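Local atomic coordinates of succinate-semialdehyde dehydrogenase (Synechococcus sp., PDB entry 4ITA), a protein that probably oxidises succinic semialdehyde to succinate with NADP+ as electron acceptor, as a member of the aldehyde dehydrogenase family. Residues Glu36-Gln39 and Ala40-Thr44; Gln48-Gln51 and Trp52-Ala56; Phe280-Lys283 and Leu284-Phe288; Phe370-Asp374 and Leu375-Ile379. All coordinates share one frame; numbering follows the deposited sequence.

Contact 1. Residues Glu36-Gln39 and Ala40-Thr44; sequences EAFQ and AYRRT. With EDO (1,2-ethanediol), chain S.
Phe38 and Arg42, four residues apart where helix 24-41 gives way to a turn, meet ring against guanidinium. Arg42 CD sits over one face of the Phe38 ring, 4.2 Å from its centroid, a CH-pi contact offset toward the rim. Farther out, Arg42 NE comes to 3.5 Å from Phe38 CZ, and Phe38 CE2 lies over the centre of the guanidinium group; the two planes are 32° apart, so the overlap is inclined. The first torsion of Arg42 (chi1 75°), with CG between its own N and carbonyl carbon, sends the chain back along the helix, and the bend at chi3 turns the guanidinium over the ring.

Among polar contacts, Arg42 NH1 makes a weak hydrogen bond of 3.1 Å to Gln39 OE1, which lies at the guanidinium edge and in its plane. The Gln39 amide is turned 79° from that plane.

Backbone bonds run from Tyr41 N to Ala37 O (2.8 Å) and from Arg42 N to Phe38 O (2.9 Å). A type I turn, Tyr41 to Thr44, follows, and Tyr41 O accepts from both Thr44 N and Thr44 OG1, the latter at 2.7 Å. Ethanediol, probably from the crystallisation liquor, binds weakly to Arg42 O.

Phe38 and Arg42 both touch Pro122, and Arg42 has a long, weak ion pair with Asp409 of the second subunit; the aromatic face, more than these weak polar links, would be expected to restrict the guanidinium.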
loop_
_atom_site.group_PDB
_atom_site.type_symbol
_atom_site.label_atom_id
_atom_site.label_comp_id
_atom_site.label_asym_id
_atom_site.label_seq_id
_atom_site.Cartn_x
_atom_site.Cartn_y
_atom_site.Cartn_z
ATOM N N GLU A 36 -11.648 -21.987 3.577
ATOM C CA GLU A 36 -11.645 -23.042 4.579
ATOM C C GLU A 36 -10.215 -23.382 4.987
ATOM O O GLU A 36 -9.918 -23.553 6.173
ATOM C CB GLU A 36 -12.343 -24.269 4.014
ATOM C CG GLU A 36 -12.470 -25.422 4.980
ATOM C CD GLU A 36 -13.385 -26.492 4.429
ATOM O OE1 GLU A 36 -12.868 -27.509 3.922
ATOM O OE2 GLU A 36 -14.619 -26.299 4.485
ATOM N N ALA A 37 -9.322 -23.476 4.008
ATOM C CA ALA A 37 -7.929 -23.786 4.309
ATOM C C ALA A 37 -7.294 -22.704 5.171
ATOM O O ALA A 37 -6.553 -23.016 6.097
ATOM C CB ALA A 37 -7.132 -23.990 3.034
ATOM N N PHE A 38 -7.581 -21.439 4.869
ATOM C CA PHE A 38 -7.042 -20.324 5.639
ATOM C C PHE A 38 -7.444 -20.396 7.107
ATOM O O PHE A 38 -6.647 -20.097 7.997
ATOM C CB PHE A 38 -7.490 -18.982 5.053
ATOM C CG PHE A 38 -7.118 -17.800 5.917
ATOM C CD1 PHE A 38 -5.780 -17.474 6.129
ATOM C CD2 PHE A 38 -8.098 -17.018 6.517
ATOM C CE1 PHE A 38 -5.423 -16.402 6.931
ATOM C CE2 PHE A 38 -7.748 -15.934 7.318
ATOM C CZ PHE A 38 -6.411 -15.624 7.526
ATOM N N GLN A 39 -8.684 -20.793 7.370
ATOM C CA GLN A 39 -9.166 -20.828 8.745
ATOM C C GLN A 39 -8.337 -21.770 9.609
ATOM O O GLN A 39 -8.100 -21.493 10.788
ATOM C CB GLN A 39 -10.656 -21.174 8.794
ATOM C CG GLN A 39 -11.524 -19.984 8.451
ATOM C CD GLN A 39 -11.168 -18.764 9.293
ATOM O OE1 GLN A 39 -10.986 -18.857 10.510
ATOM N NE2 GLN A 39 -11.048 -17.616 8.639
ATOM N N ALA A 40 -7.843 -22.851 9.011
ATOM C CA ALA A 40 -6.963 -23.766 9.723
ATOM C C ALA A 40 -5.504 -23.327 9.632
ATOM O O ALA A 40 -4.763 -23.419 10.604
ATOM C CB ALA A 40 -7.123 -25.180 9.195
ATOM N N TYR A 41 -5.103 -22.834 8.463
ATOM C CA TYR A 41 -3.704 -22.518 8.208
ATOM C C TYR A 41 -3.211 -21.363 9.074
ATOM O O TYR A 41 -2.061 -21.355 9.519
ATOM C CB TYR A 41 -3.469 -22.247 6.718
ATOM C CG TYR A 41 -2.009 -22.107 6.354
ATOM C CD1 TYR A 41 -1.143 -23.193 6.451
ATOM C CD2 TYR A 41 -1.497 -20.899 5.910
ATOM C CE1 TYR A 41 0.191 -23.081 6.119
ATOM C CE2 TYR A 41 -0.154 -20.773 5.569
ATOM C CZ TYR A 41 0.687 -21.866 5.691
ATOM O OH TYR A 41 2.016 -21.760 5.359
ATOM N N ARG A 42 -4.090 -20.401 9.338
ATOM C CA ARG A 42 -3.737 -19.258 10.170
ATOM C C ARG A 42 -3.397 -19.707 11.597
ATOM O O ARG A 42 -2.748 -18.970 12.335
ATOM C CB ARG A 42 -4.868 -18.211 10.164
ATOM C CG ARG A 42 -6.071 -18.612 11.022
ATOM C CD ARG A 42 -7.367 -17.870 10.692
ATOM N NE ARG A 42 -7.286 -16.423 10.846
ATOM C CZ ARG A 42 -8.347 -15.620 10.855
ATOM N NH1 ARG A 42 -9.568 -16.137 10.747
ATOM N NH2 ARG A 42 -8.194 -14.308 10.981
ATOM N N ARG A 43 -3.821 -20.909 11.975
ATOM C CA ARG A 43 -3.559 -21.445 13.312
ATOM C C ARG A 43 -2.316 -22.325 13.380
ATOM O O ARG A 43 -1.928 -22.760 14.467
ATOM C CB ARG A 43 -4.769 -22.236 13.824
ATOM C CG ARG A 43 -6.008 -21.380 14.061
ATOM C CD ARG A 43 -7.250 -22.218 14.355
ATOM N NE ARG A 43 -7.197 -22.882 15.657
ATOM C CZ ARG A 43 -7.476 -22.289 16.816
ATOM N NH1 ARG A 43 -7.817 -21.005 16.847
ATOM N NH2 ARG A 43 -7.404 -22.977 17.948
ATOM N N THR A 44 -1.688 -22.604 12.237
ATOM C CA THR A 44 -0.462 -23.405 12.241
ATOM C C THR A 44 0.685 -22.658 12.897
ATOM O O THR A 44 0.718 -21.430 12.919
ATOM C CB THR A 44 -0.008 -23.835 10.829
ATOM O OG1 THR A 44 0.222 -22.678 10.005
ATOM C CG2 THR A 44 -1.035 -24.754 10.182
HETATM C C1 EDO S . -1.066 -16.647 11.791
HETATM O O1 EDO S . -2.186 -16.249 12.601
HETATM C C2 EDO S . 0.272 -16.143 12.327
HETATM O O2 EDO S . 1.116 -15.666 11.264
#

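Contact 2. Residues Gln48-Gln51 and Trp52-Ala56; sequences QRRQ and WLENA. With EDO (1,2-ethanediol), chain S.
With chi1 at -60°, Trp52 places CG beside its own backbone N and lays the indole back over the preceding turn of helix 46-62, against Gln48. The helix backbone sets Gln48 CB over the six-membered ring, 3.9 Å from the centroid, in a CH-pi contact. Gln48 O lies above the ring system, 3.2 Å from Trp52 CD2, while also accepting the hydrogen bond from Trp52 N (3.0 Å). Beyond CB, chi1 of -76° and a bend at chi2 lead the Gln48 amide away from the indole, and its OE1 is bonded to Ser45 N.

Arg50 and Glu54 run side by side and point the same way; the Arg50 methylene CG lies 3.9 Å from the carboxylate carbon Glu54 CD, while the charged atoms stay apart, Arg50 NE to Glu54 OE2 being 5.3 Å. The Arg50 head turns to Glu101, in a salt bridge, and to Ala97 O. Gln51 O accepts from Asn55 N at 2.8 Å, and the Asn55 amide bonds Ala175 O.

Arg49 extends from CG to NE, carrying NH1 to O2 of an ethanediol at 2.8 Å with a nearly straight N-H...O angle of 175°. Its NE bonds Thr44 OG1, and NH1 also bonds Met148 O.

Gln48, Arg49, Arg50 and Asn55 thus spend polar ends on neighbours, and the Arg49 guanidinium is held jointly by protein oxygens and the diol, probably from the crystallisation liquor.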
loop_
_atom_site.group_PDB
_atom_site.type_symbol
_atom_site.label_atom_id
_atom_site.label_comp_id
_atom_site.label_asym_id
_atom_site.label_seq_id
_atom_site.Cartn_x
_atom_site.Cartn_y
_atom_site.Cartn_z
ATOM N N GLN A 48 5.734 -25.511 11.641
ATOM C CA GLN A 48 5.125 -26.243 10.528
ATOM C C GLN A 48 5.339 -25.514 9.203
ATOM O O GLN A 48 5.749 -26.123 8.214
ATOM C CB GLN A 48 3.627 -26.471 10.763
ATOM C CG GLN A 48 3.318 -27.561 11.769
ATOM C CD GLN A 48 2.349 -27.114 12.860
ATOM O OE1 GLN A 48 1.385 -26.381 12.608
ATOM N NE2 GLN A 48 2.609 -27.555 14.087
ATOM N N ARG A 49 5.082 -24.206 9.186
ATOM C CA ARG A 49 5.224 -23.436 7.951
ATOM C C ARG A 49 6.662 -23.481 7.471
ATOM O O ARG A 49 6.923 -23.632 6.282
ATOM C CB ARG A 49 4.795 -21.988 8.165
ATOM C CG ARG A 49 3.370 -21.839 8.660
ATOM C CD ARG A 49 3.063 -20.389 8.951
ATOM N NE ARG A 49 1.870 -20.280 9.774
ATOM C CZ ARG A 49 1.459 -19.157 10.342
ATOM N NH1 ARG A 49 2.130 -18.029 10.166
ATOM N NH2 ARG A 49 0.366 -19.172 11.088
ATOM N N ARG A 50 7.595 -23.369 8.414
ATOM C CA ARG A 50 9.019 -23.420 8.119
ATOM C C ARG A 50 9.434 -24.765 7.541
ATOM O O ARG A 50 10.209 -24.829 6.589
ATOM C CB ARG A 50 9.807 -23.140 9.401
ATOM C CG ARG A 50 11.307 -23.181 9.238
ATOM C CD ARG A 50 12.023 -22.848 10.543
ATOM N NE ARG A 50 11.657 -21.520 11.042
ATOM C CZ ARG A 50 10.921 -21.300 12.131
ATOM N NH1 ARG A 50 10.633 -20.059 12.490
ATOM N NH2 ARG A 50 10.474 -22.318 12.861
ATOM N N GLN A 51 8.916 -25.843 8.119
ATOM C CA GLN A 51 9.189 -27.182 7.602
ATOM C C GLN A 51 8.735 -27.319 6.151
ATOM O O GLN A 51 9.479 -27.793 5.287
ATOM C CB GLN A 51 8.478 -28.229 8.456
ATOM C CG GLN A 51 8.604 -29.626 7.885
ATOM C CD GLN A 51 7.597 -30.599 8.471
ATOM O OE1 GLN A 51 6.849 -30.272 9.400
ATOM N NE2 GLN A 51 7.577 -31.814 7.931
ATOM N N TRP A 52 7.513 -26.889 5.873
ATOM C CA TRP A 52 6.976 -27.021 4.525
ATOM C C TRP A 52 7.752 -26.132 3.549
ATOM O O TRP A 52 8.070 -26.556 2.435
ATOM C CB TRP A 52 5.470 -26.749 4.525
ATOM C CG TRP A 52 4.715 -27.719 5.411
ATOM C CD1 TRP A 52 5.001 -29.047 5.610
ATOM C CD2 TRP A 52 3.575 -27.432 6.235
ATOM N NE1 TRP A 52 4.105 -29.597 6.499
ATOM C CE2 TRP A 52 3.222 -28.628 6.897
ATOM C CE3 TRP A 52 2.824 -26.276 6.483
ATOM C CZ2 TRP A 52 2.152 -28.698 7.793
ATOM C CZ3 TRP A 52 1.757 -26.349 7.370
ATOM C CH2 TRP A 52 1.431 -27.551 8.010
ATOM N N LEU A 53 8.117 -24.924 3.981
ATOM C CA LEU A 53 8.896 -24.027 3.130
ATOM C C LEU A 53 10.282 -24.592 2.830
ATOM O O LEU A 53 10.762 -24.520 1.699
ATOM C CB LEU A 53 9.035 -22.656 3.782
ATOM C CG LEU A 53 8.283 -21.485 3.170
ATOM C CD1 LEU A 53 8.786 -20.190 3.786
ATOM C CD2 LEU A 53 8.443 -21.467 1.655
ATOM N N GLU A 54 10.917 -25.168 3.845
ATOM C CA GLU A 54 12.233 -25.772 3.651
ATOM C C GLU A 54 12.151 -27.024 2.791
ATOM O O GLU A 54 13.053 -27.303 2.006
ATOM C CB GLU A 54 12.930 -26.032 4.996
ATOM C CG GLU A 54 13.334 -24.722 5.659
ATOM C CD GLU A 54 14.027 -24.875 7.001
ATOM O OE1 GLU A 54 13.868 -25.929 7.652
ATOM O OE2 GLU A 54 14.730 -23.917 7.403
ATOM N N ASN A 55 11.054 -27.767 2.914
ATOM C CA ASN A 55 10.827 -28.903 2.032
ATOM C C ASN A 55 10.712 -28.454 0.576
ATOM O O ASN A 55 11.247 -29.103 -0.320
ATOM C CB ASN A 55 9.566 -29.679 2.422
ATOM C CG ASN A 55 9.765 -30.571 3.620
ATOM O OD1 ASN A 55 10.876 -30.759 4.112
ATOM N ND2 ASN A 55 8.668 -31.142 4.095
ATOM N N ALA A 56 10.007 -27.346 0.349
ATOM C CA ALA A 56 9.872 -26.783 -0.995
ATOM C C ALA A 56 11.237 -26.395 -1.559
ATOM O O ALA A 56 11.543 -26.694 -2.716
ATOM C CB ALA A 56 8.935 -25.582 -0.987
HETATM C C1 EDO S . -1.066 -16.647 11.791
HETATM O O1 EDO S . -2.186 -16.249 12.601
HETATM C C2 EDO S . 0.272 -16.143 12.327
HETATM O O2 EDO S . 1.116 -15.666 11.264
#

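Contact 3. Residues Phe280-Lys283 and Leu284-Phe288; sequences FLEK and LHLKF
Phe280 and Leu284 supply much of the apolar contact between these two turns of helix 274-289. Leu284 CD1 approaches Phe280 CE2 at 4.1 Å, coming obliquely to the ring. Leu284 reaches back with its other branch as well, CD2 standing 4.5 Å from Leu281 CD1, so that the leucine bridges two residues of the preceding turn. Phe280 has CG opposite its backbone N (chi1 -176°), which sends the ring down the same flank of the helix as Leu284. On another flank Glu282 and Leu286 lie alongside each other, pointing the same way, with Glu282 CG and Leu286 CD1 3.9 Å apart; here the aliphatic part of the acid does the touching.

The backbone contributes four successive i to i+4 hydrogen bonds, those of a regular alpha helix. They begin with Leu284 N to Phe280 O at 2.8 Å and end with Lys287 N to Lys283 O at 3.0 Å.

The two lysine ends find partners outside the contact. Lys283 is extended beyond CG, and its NZ forms salt bridges with Glu279 and Asp246, whereas Lys287 NZ has a long, weak ion pair with Glu250.

One side of the helix rests on the seven-stranded mixed sheet: Phe280 and Leu284 touch Phe270 of strand 267-273, Leu281 reaches strands 328-331 and 346-349, and Phe288 also packs on both of these. Helix 245-257 lies alongside, meeting Phe280 and Lys283 through Val249, and Lys287 and Phe288 through Thr253.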
loop_
_atom_site.group_PDB
_atom_site.type_symbol
_atom_site.label_atom_id
_atom_site.label_comp_id
_atom_site.label_asym_id
_atom_site.label_seq_id
_atom_site.Cartn_x
_atom_site.Cartn_y
_atom_site.Cartn_z
ATOM N N PHE A 280 33.865 2.666 -24.691
ATOM C CA PHE A 280 32.822 1.818 -24.134
ATOM C C PHE A 280 31.894 1.286 -25.232
ATOM O O PHE A 280 31.578 0.094 -25.252
ATOM C CB PHE A 280 32.015 2.553 -23.053
ATOM C CG PHE A 280 30.981 1.677 -22.375
ATOM C CD1 PHE A 280 31.260 1.046 -21.172
ATOM C CD2 PHE A 280 29.737 1.472 -22.961
ATOM C CE1 PHE A 280 30.310 0.228 -20.565
ATOM C CE2 PHE A 280 28.788 0.661 -22.359
ATOM C CZ PHE A 280 29.081 0.038 -21.162
ATOM N N LEU A 281 31.455 2.156 -26.134
ATOM C CA LEU A 281 30.509 1.736 -27.162
ATOM C C LEU A 281 31.117 0.703 -28.108
ATOM O O LEU A 281 30.439 -0.247 -28.506
ATOM C CB LEU A 281 29.974 2.933 -27.945
ATOM C CG LEU A 281 28.922 2.604 -29.009
ATOM C CD1 LEU A 281 27.763 1.801 -28.414
ATOM C CD2 LEU A 281 28.416 3.878 -29.668
ATOM N N GLU A 282 32.383 0.886 -28.479
ATOM C CA GLU A 282 33.036 -0.100 -29.340
ATOM C C GLU A 282 33.075 -1.453 -28.643
ATOM O O GLU A 282 32.769 -2.486 -29.241
ATOM C CB GLU A 282 34.459 0.334 -29.726
ATOM C CG GLU A 282 35.268 -0.801 -30.382
ATOM C CD GLU A 282 36.599 -0.361 -30.975
ATOM O OE1 GLU A 282 36.585 0.326 -32.013
ATOM O OE2 GLU A 282 37.662 -0.727 -30.421
ATOM N N LYS A 283 33.457 -1.443 -27.372
ATOM C CA LYS A 283 33.546 -2.672 -26.595
ATOM C C LYS A 283 32.178 -3.323 -26.374
ATOM O O LYS A 283 32.068 -4.553 -26.372
ATOM C CB LYS A 283 34.293 -2.428 -25.279
ATOM C CG LYS A 283 35.783 -2.187 -25.508
ATOM C CD LYS A 283 36.548 -1.881 -24.231
ATOM C CE LYS A 283 38.048 -1.920 -24.499
ATOM N NZ LYS A 283 38.840 -1.454 -23.331
ATOM N N LEU A 284 31.137 -2.508 -26.220
ATOM C CA LEU A 284 29.782 -3.034 -26.050
ATOM C C LEU A 284 29.323 -3.690 -27.352
ATOM O O LEU A 284 28.750 -4.783 -27.359
ATOM C CB LEU A 284 28.825 -1.903 -25.665
ATOM C CG LEU A 284 27.423 -2.351 -25.246
ATOM C CD1 LEU A 284 27.459 -2.908 -23.835
ATOM C CD2 LEU A 284 26.429 -1.202 -25.362
ATOM N N HIS A 285 29.584 -2.997 -28.456
ATOM C CA HIS A 285 29.319 -3.490 -29.801
ATOM C C HIS A 285 29.975 -4.861 -30.006
ATOM O O HIS A 285 29.324 -5.821 -30.409
ATOM C CB HIS A 285 29.874 -2.461 -30.796
ATOM C CG HIS A 285 29.557 -2.740 -32.231
ATOM N ND1 HIS A 285 29.955 -1.895 -33.244
ATOM C CD2 HIS A 285 28.885 -3.753 -32.829
ATOM C CE1 HIS A 285 29.543 -2.374 -34.402
ATOM N NE2 HIS A 285 28.892 -3.502 -34.179
ATOM N N LEU A 286 31.264 -4.956 -29.694
ATOM C CA LEU A 286 31.995 -6.215 -29.817
ATOM C C LEU A 286 31.406 -7.332 -28.950
ATOM O O LEU A 286 31.271 -8.469 -29.403
ATOM C CB LEU A 286 33.468 -5.986 -29.468
ATOM C CG LEU A 286 34.224 -5.089 -30.457
ATOM C CD1 LEU A 286 35.547 -4.633 -29.848
ATOM C CD2 LEU A 286 34.462 -5.816 -31.770
ATOM N N LYS A 287 31.051 -7.011 -27.709
ATOM C CA LYS A 287 30.515 -8.029 -26.810
ATOM C C LYS A 287 29.157 -8.536 -27.305
ATOM O O LYS A 287 28.900 -9.742 -27.333
ATOM C CB LYS A 287 30.420 -7.489 -25.379
ATOM C CG LYS A 287 30.447 -8.568 -24.306
ATOM C CD LYS A 287 31.813 -9.246 -24.244
ATOM C CE LYS A 287 31.764 -10.537 -23.438
ATOM N NZ LYS A 287 33.011 -11.347 -23.593
ATOM N N PHE A 288 28.288 -7.621 -27.724
ATOM C CA PHE A 288 26.976 -8.019 -28.235
ATOM C C PHE A 288 27.134 -8.863 -29.499
ATOM O O PHE A 288 26.396 -9.834 -29.701
ATOM C CB PHE A 288 26.118 -6.798 -28.577
ATOM C CG PHE A 288 25.373 -6.183 -27.410
ATOM C CD1 PHE A 288 25.982 -5.981 -26.181
ATOM C CD2 PHE A 288 24.067 -5.740 -27.584
ATOM C CE1 PHE A 288 25.284 -5.377 -25.131
ATOM C CE2 PHE A 288 23.370 -5.136 -26.540
ATOM C CZ PHE A 288 23.984 -4.953 -25.318
#

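Contact 4. Residues Phe370-Asp374 and Leu375-Ile379; sequences FTVKD and LDQAI. With EDO (1,2-ethanediol), chain L.
Gln377 folds back from the first turn of helix 375-383 onto the end of strand 366-372. Its CB lies 3.3 Å from Asp374 OD1. CG, set opposite the backbone N (chi1 -171°), runs past Val372, coming within 3.8 Å of Val372 CG1, and the extended chain brings CD to 3.7 Å from Val372 CB. At the tip, OE1 accepts a hydrogen bond of 2.7 Å from Lys373 N, the donor standing above the amide's carbonyl plane, 59° out of it; NE2 is 3.7 Å from Val372 CA.

The join is a strand-to-helix turn with Asp374 as N-cap: its OD1 takes the hydrogen bond from Gln377 N (3.0 Å), occupying an N-H of the first turn. The strand and helix axes are 147° apart, so the chain nearly reverses direction here, as expected where a strand of an alpha/beta sheet passes into the helix packed on it. Ala378 N bonds Asp374 O, and Ala378 CB meets Val372 CG2 at 3.9 Å.

An ethanediol, probably from the crystallisation liquor, links the two acids, its O1 donating to Asp374 OD2 and its O2 to Asp376 OD2. Asp376 OD1 is engaged in a salt bridge with Arg403 of helix 398-407.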
loop_
_atom_site.group_PDB
_atom_site.type_symbol
_atom_site.label_atom_id
_atom_site.label_comp_id
_atom_site.label_asym_id
_atom_site.label_seq_id
_atom_site.Cartn_x
_atom_site.Cartn_y
_atom_site.Cartn_z
ATOM N N PHE A 370 23.282 6.577 -25.327
ATOM C CA PHE A 370 23.298 8.033 -25.284
ATOM C C PHE A 370 24.652 8.517 -24.801
ATOM O O PHE A 370 25.336 7.818 -24.057
ATOM C CB PHE A 370 22.243 8.528 -24.295
ATOM C CG PHE A 370 20.879 7.975 -24.551
ATOM C CD1 PHE A 370 19.987 8.654 -25.364
ATOM C CD2 PHE A 370 20.493 6.760 -23.996
ATOM C CE1 PHE A 370 18.728 8.138 -25.609
ATOM C CE2 PHE A 370 19.240 6.232 -24.245
ATOM C CZ PHE A 370 18.355 6.919 -25.052
ATOM N N THR A 371 25.029 9.727 -25.211
ATOM C CA THR A 371 26.242 10.355 -24.699
ATOM C C THR A 371 25.882 11.620 -23.924
ATOM O O THR A 371 24.998 12.378 -24.337
ATOM C CB THR A 371 27.228 10.687 -25.836
ATOM O OG1 THR A 371 27.589 9.482 -26.526
ATOM C CG2 THR A 371 28.491 11.329 -25.300
ATOM N N VAL A 372 26.551 11.831 -22.792
ATOM C CA VAL A 372 26.329 13.021 -21.973
ATOM C C VAL A 372 27.657 13.687 -21.613
ATOM O O VAL A 372 28.715 13.066 -21.707
ATOM C CB VAL A 372 25.504 12.709 -20.699
ATOM C CG1 VAL A 372 24.109 12.217 -21.071
ATOM C CG2 VAL A 372 26.208 11.680 -19.847
ATOM N N LYS A 373 27.589 14.949 -21.192
ATOM C CA LYS A 373 28.790 15.753 -20.977
ATOM C C LYS A 373 29.204 15.897 -19.521
ATOM O O LYS A 373 30.357 16.217 -19.228
ATOM C CB LYS A 373 28.603 17.156 -21.558
ATOM C CG LYS A 373 28.655 17.232 -23.064
ATOM C CD LYS A 373 28.469 18.669 -23.516
ATOM C CE LYS A 373 28.262 18.755 -25.018
ATOM N NZ LYS A 373 29.408 18.169 -25.762
ATOM N N ASP A 374 28.262 15.697 -18.606
ATOM C CA ASP A 374 28.549 15.871 -17.189
ATOM C C ASP A 374 27.521 15.162 -16.323
ATOM O O ASP A 374 26.556 14.578 -16.827
ATOM C CB ASP A 374 28.670 17.366 -16.812
ATOM C CG ASP A 374 27.424 18.177 -17.137
ATOM O OD1 ASP A 374 26.302 17.632 -17.138
ATOM O OD2 ASP A 374 27.563 19.397 -17.371
ATOM N N LEU A 375 27.735 15.242 -15.019
ATOM C CA LEU A 375 26.894 14.576 -14.037
ATOM C C LEU A 375 25.429 15.037 -14.066
ATOM O O LEU A 375 24.514 14.207 -14.035
ATOM C CB LEU A 375 27.507 14.789 -12.654
ATOM C CG LEU A 375 26.852 14.082 -11.477
ATOM C CD1 LEU A 375 26.780 12.604 -11.739
ATOM C CD2 LEU A 375 27.652 14.351 -10.220
ATOM N N ASP A 376 25.197 16.346 -14.128
ATOM C CA ASP A 376 23.831 16.860 -14.148
ATOM C C ASP A 376 23.070 16.321 -15.356
ATOM O O ASP A 376 21.909 15.930 -15.250
ATOM C CB ASP A 376 23.798 18.393 -14.153
ATOM C CG ASP A 376 24.109 19.002 -12.796
ATOM O OD1 ASP A 376 24.295 18.255 -11.828
ATOM O OD2 ASP A 376 24.157 20.249 -12.702
ATOM N N GLN A 377 23.729 16.292 -16.508
ATOM C CA GLN A 377 23.084 15.820 -17.731
ATOM C C GLN A 377 22.796 14.322 -17.642
ATOM O O GLN A 377 21.759 13.852 -18.091
ATOM C CB GLN A 377 23.966 16.125 -18.941
ATOM C CG GLN A 377 23.310 15.864 -20.284
ATOM C CD GLN A 377 24.273 16.066 -21.448
ATOM O OE1 GLN A 377 25.378 16.580 -21.270
ATOM N NE2 GLN A 377 23.856 15.657 -22.641
ATOM N N ALA A 378 23.715 13.578 -17.044
ATOM C CA ALA A 378 23.528 12.135 -16.872
ATOM C C ALA A 378 22.306 11.826 -16.010
ATOM O O ALA A 378 21.496 10.962 -16.346
ATOM C CB ALA A 378 24.757 11.519 -16.261
ATOM N N ILE A 379 22.175 12.534 -14.898
ATOM C CA ILE A 379 21.056 12.322 -13.992
ATOM C C ILE A 379 19.733 12.743 -14.637
ATOM O O ILE A 379 18.733 12.026 -14.558
ATOM C CB ILE A 379 21.311 13.045 -12.651
ATOM C CG1 ILE A 379 22.474 12.360 -11.928
ATOM C CG2 ILE A 379 20.049 13.057 -11.790
ATOM C CD1 ILE A 379 23.056 13.148 -10.770
HETATM C C1 EDO L . 26.560 22.167 -15.501
HETATM O O1 EDO L . 26.213 20.780 -15.596
HETATM C C2 EDO L . 25.864 22.752 -14.284
HETATM O O2 EDO L . 24.482 22.369 -14.304
#

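How the contacts relate
Contacts 1 and 2 belong to successive helices and touch directly, their centres 15 Å apart: Tyr41 CE1 packs on Trp52 CZ3 at 3.8 Å, Tyr41 OH lies 3.6 Å from Arg49 CG, and one ethanediol is shared between them. Contacts 3 and 4 form the other pair, with centres 20 Å apart and nearest atoms about 6 Å apart; strand 366-372 of contact 4 runs beside strand 267-273, which leads into the helix of contact 3. The pairs lie on opposite sides of the chain's centre, contacts 1 and 3 being 55 Å apart between centres. Contacts 1 and 2 come earlier in the chain than any residue of the NADPH pocket, so neither contributes to it.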